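Long-range contacts in tudor domain-containing protein 1 (Homo sapiens, PDB 5M9N), which probably helps silence transposable elements during spermatogenesis through the piRNA pathway, its Tudor domains recognising arginine-methylated partners such as Piwi proteins: residues 44-48 with 160-165; 83-89 with 101-107; 175-180 with 192-198. All blocks are in the same frame, centred on the assembly; numbering follows the deposited sequence.

How the interactions relate
This chain, one extended Tudor domain of TDRD1, joins a barrel-like Tudor core to a second beta domain of SN type, built from chain on both sides of that core. Interaction 1 opens early, at the turn after strand 36-44, and closes 112 residues later at the start of helix 162-172, tying strand connection to helix within the SN-like part. Nested in that long loop is interaction 2, in which 83-89 pairs with 101-107 within the Tudor core. Interaction 3 follows in series: after helix 162-172 the chain forms the hairpin of 175-180 with 192-198, whose first strand lies against strand 36-44. Interactions 2 and 3 lie on opposite sides of the chain's centre, about 32 Å apart between centres.

Interaction 1: residues 44-48 with 160-165; sequences IQTPE and WTPEAI
A proline stacked on an indole, as P47 on W160, illustrates how a strand connection can pack against the start of a helix. P47 lies over one face of the ring: P47 CG is 3.6 Å from the centroid of the W160 six-membered ring and 13° off its normal, a CH-pi contact, and P47 CD is 3.6 Å from W160 CD2. W160 holds chi1 near -58° and chi2 near 98°. I165, chi1 m and chi2 t, adds a second apolar surface, with I165 CG1 4.0 Å from P47 CD and I165 CG2 4.2 Å from I44 CG2. The nearest CA atoms are those of T46 and I165, 5.9 Å apart.

The segment 44-48 leaves strand 36-44 at I44, turns a corner at Q45 (phi/psi -84/-60) and extends again at T46 (-146/179); Q45 and T46 form a classic beta bulge opposite D49. T46 in the p rotamer makes an ST turn, E48 N donating to T46 OG1 at 2.8 Å. Across the gap, T161 is the N-cap of helix 162-172, with a weak bond from A164 N to T161 OG1 of 3.4 Å. This is structural packing in the SN-like part of the extended Tudor domain, joining the connection between strands 36-44 and 49-54 to the helix's first turn; M168 also touches I44 and P47.

At the polar edge W160 NE1 donates to E48 OE1 at 2.9 Å, near the ring plane. A mainly apolar contact near the surface thus gains a directional bond, consistent with a defined orientation of the ring.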
ATOM      1  N   ILE A  44      -7.088  -2.415  -3.907  1.00 32.29           N
ATOM      2  CA  ILE A  44      -7.353  -3.807  -4.298  1.00 32.65           C
ATOM      3  C   ILE A  44      -7.070  -3.978  -5.765  1.00 33.56           C
ATOM      4  O   ILE A  44      -7.750  -3.354  -6.565  1.00 34.39           O
ATOM      5  CB  ILE A  44      -8.852  -4.218  -4.097  1.00 33.51           C
ATOM      6  CG1 ILE A  44      -9.234  -4.131  -2.609  1.00 32.90           C
ATOM      7  CG2 ILE A  44      -9.165  -5.635  -4.638  1.00 33.92           C
ATOM      8  CD1 ILE A  44     -10.714  -4.406  -2.360  1.00 33.86           C
ATOM      9  N   GLN A  45      -6.090  -4.820  -6.114  1.00 32.53           N
ATOM     10  CA  GLN A  45      -5.996  -5.371  -7.488  1.00 32.43           C
ATOM     11  C   GLN A  45      -6.885  -6.568  -7.636  1.00 32.08           C
ATOM     12  O   GLN A  45      -7.771  -6.571  -8.453  1.00 33.47           O
ATOM     13  CB  GLN A  45      -4.525  -5.707  -7.866  1.00 31.68           C
ATOM     14  CG  GLN A  45      -3.692  -4.430  -8.060  1.00 32.14           C
ATOM     15  CD  GLN A  45      -4.219  -3.557  -9.158  1.00 31.97           C
ATOM     16  OE1 GLN A  45      -4.623  -4.041 -10.183  1.00 33.29           O
ATOM     17  NE2 GLN A  45      -4.276  -2.271  -8.930  1.00 32.47           N
ATOM     18  N   THR A  46      -6.654  -7.595  -6.840  1.00 31.91           N
ATOM     19  CA  THR A  46      -7.508  -8.773  -6.812  1.00 32.29           C
ATOM     20  C   THR A  46      -7.526  -9.277  -5.375  1.00 32.30           C
ATOM     21  O   THR A  46      -6.731  -8.814  -4.556  1.00 32.28           O
ATOM     22  CB  THR A  46      -6.917  -9.959  -7.639  1.00 32.11           C
ATOM     23  OG1 THR A  46      -5.785 -10.459  -6.940  1.00 30.56           O
ATOM     24  CG2 THR A  46      -6.459  -9.509  -9.033  1.00 32.67           C
ATOM     25  N   PRO A  47      -8.276 -10.339  -5.126  1.00 33.47           N
ATOM     26  CA  PRO A  47      -8.196 -10.989  -3.848  1.00 35.09           C
ATOM     27  C   PRO A  47      -6.860 -11.549  -3.471  1.00 35.54           C
ATOM     28  O   PRO A  47      -6.629 -11.714  -2.286  1.00 36.02           O
ATOM     29  CB  PRO A  47      -9.244 -12.080  -3.960  1.00 35.42           C
ATOM     30  CG  PRO A  47     -10.271 -11.484  -4.839  1.00 35.20           C
ATOM     31  CD  PRO A  47      -9.459 -10.807  -5.869  1.00 34.57           C
ATOM     32  N   GLU A  48      -5.972 -11.778  -4.424  1.00 35.87           N
ATOM     33  CA  GLU A  48      -4.609 -12.204  -4.138  1.00 36.43           C
ATOM     34  C   GLU A  48      -3.615 -11.059  -4.199  1.00 35.04           C
ATOM     35  O   GLU A  48      -2.434 -11.294  -4.102  1.00 35.70           O
ATOM     36  CB  GLU A  48      -4.203 -13.329  -5.147  1.00 39.10           C
ATOM     37  CG  GLU A  48      -4.772 -14.700  -4.763  1.00 41.37           C
ATOM     38  CD  GLU A  48      -5.232 -15.550  -5.929  1.00 44.44           C
ATOM     39  OE1 GLU A  48      -5.032 -15.155  -7.104  1.00 48.86           O
ATOM     40  OE2 GLU A  48      -5.829 -16.613  -5.695  1.00 48.73           O
ATOM     41  N   TRP A 160      -9.397 -14.072 -11.426  1.00 45.03           N
ATOM     42  CA  TRP A 160     -10.441 -13.218 -10.751  1.00 45.93           C
ATOM     43  C   TRP A 160     -11.076 -12.253 -11.739  1.00 48.20           C
ATOM     44  O   TRP A 160     -10.385 -11.463 -12.419  1.00 50.08           O
ATOM     45  CB  TRP A 160      -9.914 -12.424  -9.552  1.00 43.47           C
ATOM     46  CG  TRP A 160      -9.330 -13.275  -8.501  1.00 42.11           C
ATOM     47  CD1 TRP A 160      -8.014 -13.538  -8.335  1.00 41.43           C
ATOM     48  CD2 TRP A 160     -10.023 -13.991  -7.458  1.00 41.72           C
ATOM     49  NE1 TRP A 160      -7.834 -14.366  -7.271  1.00 41.51           N
ATOM     50  CE2 TRP A 160      -9.046 -14.662  -6.707  1.00 41.21           C
ATOM     51  CE3 TRP A 160     -11.378 -14.130  -7.087  1.00 41.23           C
ATOM     52  CZ2 TRP A 160      -9.361 -15.459  -5.588  1.00 41.47           C
ATOM     53  CZ3 TRP A 160     -11.699 -14.937  -5.976  1.00 41.27           C
ATOM     54  CH2 TRP A 160     -10.697 -15.592  -5.244  1.00 41.17           C
ATOM     55  N   THR A 161     -12.391 -12.359 -11.840  1.00 52.75           N
ATOM     56  CA  THR A 161     -13.178 -11.524 -12.718  1.00 57.18           C
ATOM     57  C   THR A 161     -13.516 -10.205 -12.010  1.00 60.72           C
ATOM     58  O   THR A 161     -13.755 -10.217 -10.787  1.00 57.24           O
ATOM     59  CB  THR A 161     -14.497 -12.209 -13.071  1.00 59.01           C
ATOM     60  OG1 THR A 161     -15.232 -12.470 -11.874  1.00 60.72           O
ATOM     61  CG2 THR A 161     -14.232 -13.504 -13.754  1.00 59.38           C
ATOM     62  N   PRO A 162     -13.575  -9.079 -12.775  1.00 63.60           N
ATOM     63  CA  PRO A 162     -13.875  -7.746 -12.217  1.00 62.67           C
ATOM     64  C   PRO A 162     -15.139  -7.697 -11.388  1.00 61.29           C
ATOM     65  O   PRO A 162     -15.276  -6.802 -10.553  1.00 57.19           O
ATOM     66  CB  PRO A 162     -14.019  -6.844 -13.457  1.00 65.68           C
ATOM     67  CG  PRO A 162     -14.163  -7.775 -14.617  1.00 67.16           C
ATOM     68  CD  PRO A 162     -13.422  -9.021 -14.246  1.00 65.72           C
ATOM     69  N   GLU A 163     -16.043  -8.644 -11.630  1.00 59.03           N
ATOM     70  CA  GLU A 163     -17.180  -8.829 -10.778  1.00 58.91           C
ATOM     71  C   GLU A 163     -16.866  -9.371  -9.388  1.00 56.31           C
ATOM     72  O   GLU A 163     -17.542  -9.001  -8.425  1.00 55.14           O
ATOM     73  CB  GLU A 163     -18.180  -9.761 -11.432  1.00 61.46           C
ATOM     74  CG  GLU A 163     -19.458  -9.825 -10.631  1.00 63.34           C
ATOM     75  CD  GLU A 163     -20.678 -10.181 -11.439  1.00 66.87           C
ATOM     76  OE1 GLU A 163     -20.496 -10.751 -12.538  1.00 66.63           O
ATOM     77  OE2 GLU A 163     -21.815  -9.899 -10.944  1.00 67.64           O
ATOM     78  N   ALA A 164     -15.930 -10.312  -9.279  1.00 52.36           N
ATOM     79  CA  ALA A 164     -15.518 -10.809  -7.963  1.00 49.87           C
ATOM     80  C   ALA A 164     -14.862  -9.671  -7.199  1.00 47.99           C
ATOM     81  O   ALA A 164     -15.124  -9.457  -6.028  1.00 44.45           O
ATOM     82  CB  ALA A 164     -14.549 -11.971  -8.085  1.00 49.91           C
ATOM     83  N   ILE A 165     -13.997  -8.955  -7.902  1.00 46.62           N
ATOM     84  CA  ILE A 165     -13.285  -7.800  -7.363  1.00 45.43           C
ATOM     85  C   ILE A 165     -14.229  -6.665  -6.889  1.00 45.54           C
ATOM     86  O   ILE A 165     -14.014  -6.070  -5.835  1.00 42.89           O
ATOM     87  CB  ILE A 165     -12.281  -7.324  -8.420  1.00 44.74           C
ATOM     88  CG1 ILE A 165     -11.182  -8.395  -8.608  1.00 44.08           C
ATOM     89  CG2 ILE A 165     -11.670  -5.989  -8.041  1.00 45.08           C
ATOM     90  CD1 ILE A 165     -10.559  -8.358 -10.003  1.00 44.50           C
TER

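Interaction 2: residues 83-89 with 101-107; sequences PAIGDIC and RASVLAY
A beta hairpin shows how two chains can stay hydrogen-bonded where regular strand pairing gives way to a turn. Strand 101-107 runs antiparallel to 88-89: I88 and S103 form a non-hydrogen-bonded pair with CA atoms 4.6 Å apart, and C89 and A102 a hydrogen-bonded pair, with C89 N to A102 O 2.8 Å and A102 N to C89 O 3.0 Å. Past I88 the regular pairing ends. V104 N still donates to D87 O at 2.9 Å, but V104 O accepts from G86 N at 2.8 Å, a one-residue shift, because D87 N is used inside a type II turn from A84 to D87, reaching A84 O at 3.0 Å. G86 has phi/psi 88/0, and D87 OD2 accepts from A84 N at 3.0 Å.

V104, chi1 t, is the main bump. V104 CG2 sits in a corner formed by P83 CB (3.8 Å) and C89 SG (3.9 Å), while A84 O is 3.5 Å from V104 CB. I85, m at both chi angles, reaches over strand 101-107: I85 CD1 lies 3.7 Å from both A106 CA and Y107 CD1. Y107, chi1 near -86°, closes the end, Y107 OH donating to P83 O at 2.7 Å.

These strands belong to the five-stranded antiparallel sheet of the Tudor barrel. Strand 112-117 lies alongside strand 99-109 on the side away from 88-92; L105 and A106 form a classic bulge opposite its L114, and its V113 touches V104 and Y107. R101 reaches helix 58-73 and pairs with D119.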
ATOM      1  N   PRO A  83      16.401   8.864  -9.913  1.00 37.95           N
ATOM      2  CA  PRO A  83      16.522   7.721  -9.018  1.00 36.83           C
ATOM      3  C   PRO A  83      16.690   6.397  -9.752  1.00 36.34           C
ATOM      4  O   PRO A  83      16.259   6.271 -10.913  1.00 35.91           O
ATOM      5  CB  PRO A  83      15.209   7.774  -8.235  1.00 35.82           C
ATOM      6  CG  PRO A  83      14.237   8.418  -9.154  1.00 35.80           C
ATOM      7  CD  PRO A  83      15.068   9.477  -9.839  1.00 36.56           C
ATOM      8  N   ALA A  84      17.305   5.429  -9.077  1.00 36.23           N
ATOM      9  CA  ALA A  84      17.488   4.109  -9.602  1.00 37.06           C
ATOM     10  C   ALA A  84      16.265   3.306  -9.344  1.00 37.13           C
ATOM     11  O   ALA A  84      15.477   3.653  -8.416  1.00 35.51           O
ATOM     12  CB  ALA A  84      18.707   3.415  -8.978  1.00 37.96           C
ATOM     13  N   ILE A  85      16.113   2.220 -10.132  1.00 36.79           N
ATOM     14  CA  ILE A  85      15.028   1.266  -9.965  1.00 37.71           C
ATOM     15  C   ILE A  85      15.149   0.704  -8.578  1.00 35.99           C
ATOM     16  O   ILE A  85      16.215   0.342  -8.166  1.00 36.26           O
ATOM     17  CB  ILE A  85      14.989   0.120 -11.010  1.00 40.06           C
ATOM     18  CG1 ILE A  85      14.880   0.668 -12.448  1.00 41.48           C
ATOM     19  CG2 ILE A  85      13.863  -0.876 -10.692  1.00 40.24           C
ATOM     20  CD1 ILE A  85      13.921   1.816 -12.633  1.00 40.97           C
ATOM     21  N   GLY A  86      14.054   0.746  -7.844  1.00 33.73           N
ATOM     22  CA  GLY A  86      14.029   0.309  -6.463  1.00 32.80           C
ATOM     23  C   GLY A  86      14.376   1.305  -5.377  1.00 31.35           C
ATOM     24  O   GLY A  86      14.393   0.947  -4.223  1.00 32.35           O
ATOM     25  N   ASP A  87      14.688   2.541  -5.711  1.00 30.71           N
ATOM     26  CA  ASP A  87      14.999   3.510  -4.706  1.00 30.05           C
ATOM     27  C   ASP A  87      13.646   3.905  -4.090  1.00 28.95           C
ATOM     28  O   ASP A  87      12.610   3.821  -4.751  1.00 27.71           O
ATOM     29  CB  ASP A  87      15.613   4.783  -5.288  1.00 30.15           C
ATOM     30  CG  ASP A  87      17.088   4.640  -5.582  1.00 31.04           C
ATOM     31  OD1 ASP A  87      17.662   3.577  -5.302  1.00 31.03           O
ATOM     32  OD2 ASP A  87      17.614   5.655  -6.053  1.00 31.33           O
ATOM     33  N   ILE A  88      13.697   4.339  -2.839  1.00 28.93           N
ATOM     34  CA  ILE A  88      12.566   5.104  -2.262  1.00 28.56           C
ATOM     35  C   ILE A  88      12.866   6.569  -2.494  1.00 28.47           C
ATOM     36  O   ILE A  88      14.008   6.987  -2.383  1.00 29.50           O
ATOM     37  CB  ILE A  88      12.395   4.805  -0.772  1.00 28.81           C
ATOM     38  CG1 ILE A  88      12.177   3.307  -0.549  1.00 29.22           C
ATOM     39  CG2 ILE A  88      11.162   5.522  -0.212  1.00 28.49           C
ATOM     40  CD1 ILE A  88      10.892   2.757  -1.149  1.00 28.80           C
ATOM     41  N   CYS A  89      11.874   7.343  -2.857  1.00 28.06           N
ATOM     42  CA  CYS A  89      12.030   8.798  -2.967  1.00 28.07           C
ATOM     43  C   CYS A  89      10.704   9.446  -2.542  1.00 27.21           C
ATOM     44  O   CYS A  89       9.861   8.753  -1.970  1.00 27.20           O
ATOM     45  CB  CYS A  89      12.424   9.166  -4.389  1.00 28.43           C
ATOM     46  SG  CYS A  89      11.209   8.804  -5.642  1.00 29.52           S
ATOM     47  N   ARG A 101       5.630   8.960   0.122  1.00 23.32           N
ATOM     48  CA  ARG A 101       6.769   8.057  -0.077  1.00 23.22           C
ATOM     49  C   ARG A 101       6.491   7.075  -1.218  1.00 22.84           C
ATOM     50  O   ARG A 101       5.385   6.544  -1.418  1.00 21.85           O
ATOM     51  CB  ARG A 101       7.146   7.386   1.224  1.00 23.26           C
ATOM     52  CG  ARG A 101       7.433   8.394   2.313  1.00 23.45           C
ATOM     53  CD  ARG A 101       7.990   7.785   3.540  1.00 23.65           C
ATOM     54  NE  ARG A 101       7.171   6.692   4.074  1.00 23.64           N
ATOM     55  CZ  ARG A 101       7.403   6.098   5.222  1.00 23.96           C
ATOM     56  NH1 ARG A 101       8.403   6.452   5.997  1.00 24.57           N
ATOM     57  NH2 ARG A 101       6.631   5.124   5.612  1.00 24.13           N
ATOM     58  N   ALA A 102       7.499   6.888  -2.077  1.00 23.04           N
ATOM     59  CA  ALA A 102       7.236   6.134  -3.259  1.00 23.32           C
ATOM     60  C   ALA A 102       8.472   5.321  -3.681  1.00 24.14           C
ATOM     61  O   ALA A 102       9.585   5.779  -3.511  1.00 24.34           O
ATOM     62  CB  ALA A 102       6.821   7.030  -4.380  1.00 23.49           C
ATOM     63  N   SER A 103       8.201   4.104  -4.135  1.00 24.55           N
ATOM     64  CA  SER A 103       9.224   3.193  -4.700  1.00 25.63           C
ATOM     65  C   SER A 103       9.301   3.394  -6.184  1.00 26.18           C
ATOM     66  O   SER A 103       8.309   3.382  -6.847  1.00 26.57           O
ATOM     67  CB  SER A 103       8.789   1.776  -4.428  1.00 25.83           C
ATOM     68  OG  SER A 103       9.805   0.887  -4.771  1.00 27.27           O
ATOM     69  N   VAL A 104      10.507   3.532  -6.719  1.00 27.15           N
ATOM     70  CA  VAL A 104      10.689   3.644  -8.169  1.00 27.47           C
ATOM     71  C   VAL A 104      10.561   2.276  -8.839  1.00 27.09           C
ATOM     72  O   VAL A 104      11.407   1.431  -8.613  1.00 27.82           O
ATOM     73  CB  VAL A 104      12.057   4.256  -8.425  1.00 28.26           C
ATOM     74  CG1 VAL A 104      12.339   4.386  -9.927  1.00 28.89           C
ATOM     75  CG2 VAL A 104      12.150   5.602  -7.711  1.00 28.67           C
ATOM     76  N   LEU A 105       9.505   2.021  -9.608  1.00 26.34           N
ATOM     77  CA  LEU A 105       9.284   0.645 -10.098  1.00 26.45           C
ATOM     78  C   LEU A 105       9.938   0.416 -11.473  1.00 26.62           C
ATOM     79  O   LEU A 105      10.385  -0.640 -11.725  1.00 27.03           O
ATOM     80  CB  LEU A 105       7.815   0.265 -10.160  1.00 25.96           C
ATOM     81  CG  LEU A 105       7.024   0.474  -8.833  1.00 25.50           C
ATOM     82  CD1 LEU A 105       5.586   0.180  -9.099  1.00 25.23           C
ATOM     83  CD2 LEU A 105       7.589  -0.430  -7.780  1.00 25.75           C
ATOM     84  N   ALA A 106      10.012   1.456 -12.290  1.00 26.56           N
ATOM     85  CA  ALA A 106      10.414   1.361 -13.697  1.00 26.84           C
ATOM     86  C   ALA A 106      10.410   2.755 -14.278  1.00 27.07           C
ATOM     87  O   ALA A 106       9.611   3.633 -13.865  1.00 26.40           O
ATOM     88  CB  ALA A 106       9.462   0.453 -14.497  1.00 26.62           C
ATOM     89  N   TYR A 107      11.282   2.991 -15.260  1.00 27.42           N
ATOM     90  CA  TYR A 107      11.137   4.207 -16.035  1.00 27.97           C
ATOM     91  C   TYR A 107      10.136   3.933 -17.144  1.00 28.41           C
ATOM     92  O   TYR A 107      10.242   2.916 -17.867  1.00 28.72           O
ATOM     93  CB  TYR A 107      12.497   4.685 -16.595  1.00 28.91           C
ATOM     94  CG  TYR A 107      13.242   5.527 -15.628  1.00 29.04           C
ATOM     95  CD1 TYR A 107      13.753   4.977 -14.487  1.00 29.26           C
ATOM     96  CD2 TYR A 107      13.443   6.885 -15.859  1.00 29.79           C
ATOM     97  CE1 TYR A 107      14.409   5.757 -13.531  1.00 29.69           C
ATOM     98  CE2 TYR A 107      14.120   7.679 -14.946  1.00 30.20           C
ATOM     99  CZ  TYR A 107      14.590   7.104 -13.757  1.00 30.26           C
ATOM    100  OH  TYR A 107      15.300   7.878 -12.821  1.00 31.14           O
TER

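Interaction 3: residues 175-180 with 192-198; sequences KIITVK and ELIDKSE
Charged pairs can brace a beta hairpin at both ends of its paired region, as they do here. The closest is K175 NZ to D195 OD2, a 2.8 Å salt bridge made by a lysine extended past chi1 (t at chi2 to chi4), with a long second arm from K175 NZ to E198 OE2 of 3.9 Å. At the other end K180 NZ meets E192 OE1 at 3.3 Å. D195, chi1 t, also forms an Asx turn, S197 N donating to D195 OD1 at 3.0 Å as the chain leaves the strand.

Between the salt bridges the strands 177-180 and 192-195 run antiparallel, their axes 4.7 Å apart at an angle of 154°. T178 and I194 form a hydrogen-bonded pair, T178 N to I194 O and I194 N to T178 O both 2.9 Å. K180 pairs likewise with E192, K180 N to E192 O 3.0 Å and E192 N to K180 O 2.8 Å. V179 and L193 form the intervening non-hydrogen-bonded pair, CA atoms 4.9 Å apart.

On the face of V179 and L193, V179 CG2 is 4.0 Å from L193 CD2, and C52 and F50 of strand 49-54 meet this face. The hairpin belongs to the SN-like beta domain, strand 177-184 pairing with strand 36-44 (I177 with G39, V179 with F37). Alternation thus gives it an apolar side and a more polar side of T178, I194, K180 and E192, where the K180-E192 salt bridge is consistent with the backbone register.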
ATOM      1  N   LYS A 175     -15.127   0.836   5.490  1.00 51.07           N
ATOM      2  CA  LYS A 175     -15.371  -0.004   6.651  1.00 48.73           C
ATOM      3  C   LYS A 175     -14.087  -0.303   7.392  1.00 45.54           C
ATOM      4  O   LYS A 175     -12.985  -0.394   6.798  1.00 40.04           O
ATOM      5  CB  LYS A 175     -16.014  -1.323   6.249  1.00 50.51           C
ATOM      6  CG  LYS A 175     -17.516  -1.328   6.169  1.00 52.97           C
ATOM      7  CD  LYS A 175     -17.974  -2.719   5.781  1.00 54.35           C
ATOM      8  CE  LYS A 175     -19.434  -2.910   6.115  1.00 57.67           C
ATOM      9  NZ  LYS A 175     -19.971  -4.169   5.553  1.00 58.75           N
ATOM     10  N   ILE A 176     -14.265  -0.536   8.687  1.00 42.59           N
ATOM     11  CA  ILE A 176     -13.200  -0.960   9.544  1.00 42.40           C
ATOM     12  C   ILE A 176     -13.306  -2.478   9.503  1.00 40.59           C
ATOM     13  O   ILE A 176     -14.376  -3.019   9.723  1.00 42.84           O
ATOM     14  CB  ILE A 176     -13.311  -0.450  11.010  1.00 44.11           C
ATOM     15  CG1 ILE A 176     -13.786   1.005  11.101  1.00 45.29           C
ATOM     16  CG2 ILE A 176     -11.943  -0.541  11.698  1.00 43.74           C
ATOM     17  CD1 ILE A 176     -14.357   1.338  12.480  1.00 46.43           C
ATOM     18  N   ILE A 177     -12.186  -3.143   9.230  1.00 36.49           N
ATOM     19  CA  ILE A 177     -12.120  -4.567   9.020  1.00 35.08           C
ATOM     20  C   ILE A 177     -11.138  -5.101  10.018  1.00 33.40           C
ATOM     21  O   ILE A 177     -10.161  -4.449  10.325  1.00 32.70           O
ATOM     22  CB  ILE A 177     -11.622  -4.872   7.552  1.00 35.31           C
ATOM     23  CG1 ILE A 177     -12.657  -4.344   6.561  1.00 36.27           C
ATOM     24  CG2 ILE A 177     -11.392  -6.351   7.303  1.00 35.04           C
ATOM     25  CD1 ILE A 177     -14.088  -4.820   6.794  1.00 36.71           C
ATOM     26  N   THR A 178     -11.411  -6.281  10.548  1.00 32.90           N
ATOM     27  CA  THR A 178     -10.415  -7.021  11.304  1.00 32.75           C
ATOM     28  C   THR A 178      -9.564  -7.824  10.288  1.00 31.82           C
ATOM     29  O   THR A 178     -10.086  -8.670   9.557  1.00 32.69           O
ATOM     30  CB  THR A 178     -11.043  -7.945  12.349  1.00 33.60           C
ATOM     31  OG1 THR A 178     -11.836  -7.151  13.255  1.00 34.39           O
ATOM     32  CG2 THR A 178      -9.985  -8.674  13.114  1.00 33.70           C
ATOM     33  N   VAL A 179      -8.274  -7.551  10.259  1.00 30.72           N
ATOM     34  CA  VAL A 179      -7.305  -8.289   9.424  1.00 29.77           C
ATOM     35  C   VAL A 179      -6.604  -9.249  10.327  1.00 29.78           C
ATOM     36  O   VAL A 179      -6.039  -8.830  11.327  1.00 29.74           O
ATOM     37  CB  VAL A 179      -6.248  -7.323   8.843  1.00 29.43           C
ATOM     38  CG1 VAL A 179      -5.231  -8.076   7.979  1.00 29.06           C
ATOM     39  CG2 VAL A 179      -6.933  -6.253   8.040  1.00 29.23           C
ATOM     40  N   LYS A 180      -6.656 -10.533  10.003  1.00 30.03           N
ATOM     41  CA  LYS A 180      -5.991 -11.549  10.773  1.00 31.20           C
ATOM     42  C   LYS A 180      -4.922 -12.213   9.917  1.00 30.90           C
ATOM     43  O   LYS A 180      -5.255 -12.736   8.864  1.00 30.23           O
ATOM     44  CB  LYS A 180      -7.048 -12.568  11.216  1.00 33.40           C
ATOM     45  CG  LYS A 180      -6.523 -13.727  12.034  1.00 35.68           C
ATOM     46  CD  LYS A 180      -7.711 -14.497  12.554  1.00 37.86           C
ATOM     47  CE  LYS A 180      -7.406 -15.916  12.948  1.00 40.16           C
ATOM     48  NZ  LYS A 180      -8.582 -16.787  12.675  1.00 41.49           N
ATOM     49  N   GLU A 192      -7.074 -13.266   6.777  1.00 31.53           N
ATOM     50  CA  GLU A 192      -8.526 -13.301   6.710  1.00 32.07           C
ATOM     51  C   GLU A 192      -8.997 -11.894   6.923  1.00 31.30           C
ATOM     52  O   GLU A 192      -8.376 -11.153   7.683  1.00 31.50           O
ATOM     53  CB  GLU A 192      -9.115 -14.169   7.820  1.00 33.88           C
ATOM     54  CG  GLU A 192      -9.174 -15.642   7.513  1.00 35.59           C
ATOM     55  CD  GLU A 192      -9.459 -16.460   8.746  1.00 37.95           C
ATOM     56  OE1 GLU A 192      -9.823 -15.878   9.778  1.00 39.32           O
ATOM     57  OE2 GLU A 192      -9.306 -17.690   8.698  1.00 40.96           O
ATOM     58  N   LEU A 193     -10.078 -11.524   6.253  1.00 31.06           N
ATOM     59  CA  LEU A 193     -10.715 -10.225   6.420  1.00 31.10           C
ATOM     60  C   LEU A 193     -12.092 -10.464   7.024  1.00 32.55           C
ATOM     61  O   LEU A 193     -12.907 -11.133   6.409  1.00 32.21           O
ATOM     62  CB  LEU A 193     -10.907  -9.544   5.091  1.00 30.37           C
ATOM     63  CG  LEU A 193      -9.653  -9.157   4.281  1.00 29.22           C
ATOM     64  CD1 LEU A 193     -10.100  -8.410   3.048  1.00 28.89           C
ATOM     65  CD2 LEU A 193      -8.707  -8.341   5.130  1.00 28.97           C
ATOM     66  N   ILE A 194     -12.349  -9.871   8.192  1.00 33.94           N
ATOM     67  CA  ILE A 194     -13.561 -10.186   8.957  1.00 36.29           C
ATOM     68  C   ILE A 194     -14.225  -8.888   9.359  1.00 36.75           C
ATOM     69  O   ILE A 194     -13.628  -8.061  10.028  1.00 35.80           O
ATOM     70  CB  ILE A 194     -13.227 -11.016  10.210  1.00 37.68           C
ATOM     71  CG1 ILE A 194     -12.507 -12.318   9.814  1.00 38.40           C
ATOM     72  CG2 ILE A 194     -14.491 -11.391  10.985  1.00 38.87           C
ATOM     73  CD1 ILE A 194     -11.652 -12.895  10.920  1.00 39.47           C
ATOM     74  N   ASP A 195     -15.459  -8.705   8.916  1.00 38.63           N
ATOM     75  CA  ASP A 195     -16.199  -7.538   9.267  1.00 40.47           C
ATOM     76  C   ASP A 195     -17.019  -7.941  10.517  1.00 42.40           C
ATOM     77  O   ASP A 195     -17.903  -8.781  10.447  1.00 41.90           O
ATOM     78  CB  ASP A 195     -17.082  -7.077   8.127  1.00 41.89           C
ATOM     79  CG  ASP A 195     -17.935  -5.838   8.494  1.00 43.89           C
ATOM     80  OD1 ASP A 195     -17.724  -5.211   9.590  1.00 45.43           O
ATOM     81  OD2 ASP A 195     -18.842  -5.526   7.694  1.00 45.10           O
ATOM     82  N   LYS A 196     -16.634  -7.366  11.639  1.00 44.22           N
ATOM     83  CA  LYS A 196     -17.268  -7.626  12.928  1.00 47.09           C
ATOM     84  C   LYS A 196     -18.432  -6.666  13.253  1.00 50.39           C
ATOM     85  O   LYS A 196     -18.948  -6.657  14.396  1.00 51.83           O
ATOM     86  CB  LYS A 196     -16.194  -7.591  13.999  1.00 46.83           C
ATOM     87  CG  LYS A 196     -15.215  -8.742  13.852  1.00 46.42           C
ATOM     88  CD  LYS A 196     -14.248  -8.787  15.017  1.00 47.45           C
ATOM     89  CE  LYS A 196     -13.536 -10.121  15.057  1.00 48.55           C
ATOM     90  NZ  LYS A 196     -12.353 -10.064  15.965  1.00 49.85           N
ATOM     91  N   SER A 197     -18.828  -5.853  12.273  1.00 53.26           N
ATOM     92  CA  SER A 197     -19.906  -4.876  12.421  1.00 56.76           C
ATOM     93  C   SER A 197     -21.267  -5.493  12.133  1.00 60.13           C
ATOM     94  O   SER A 197     -22.270  -4.835  12.334  1.00 61.16           O
ATOM     95  CB  SER A 197     -19.685  -3.677  11.484  1.00 56.66           C
ATOM     96  OG  SER A 197     -18.467  -2.997  11.776  1.00 55.26           O
ATOM     97  N   GLU A 198     -21.294  -6.724  11.615  1.00 63.58           N
ATOM     98  CA  GLU A 198     -22.530  -7.509  11.463  1.00 66.30           C
ATOM     99  C   GLU A 198     -22.518  -8.588  12.529  1.00 66.47           C
ATOM    100  O   GLU A 198     -21.523  -9.273  12.728  1.00 62.23           O
ATOM    101  CB  GLU A 198     -22.634  -8.152  10.061  1.00 67.94           C
ATOM    102  CG  GLU A 198     -22.190  -7.269   8.892  1.00 67.99           C
ATOM    103  CD  GLU A 198     -22.800  -5.867   8.891  1.00 69.29           C
ATOM    104  OE1 GLU A 198     -24.049  -5.744   8.987  1.00 71.84           O
ATOM    105  OE2 GLU A 198     -22.018  -4.892   8.769  1.00 69.37           O
TER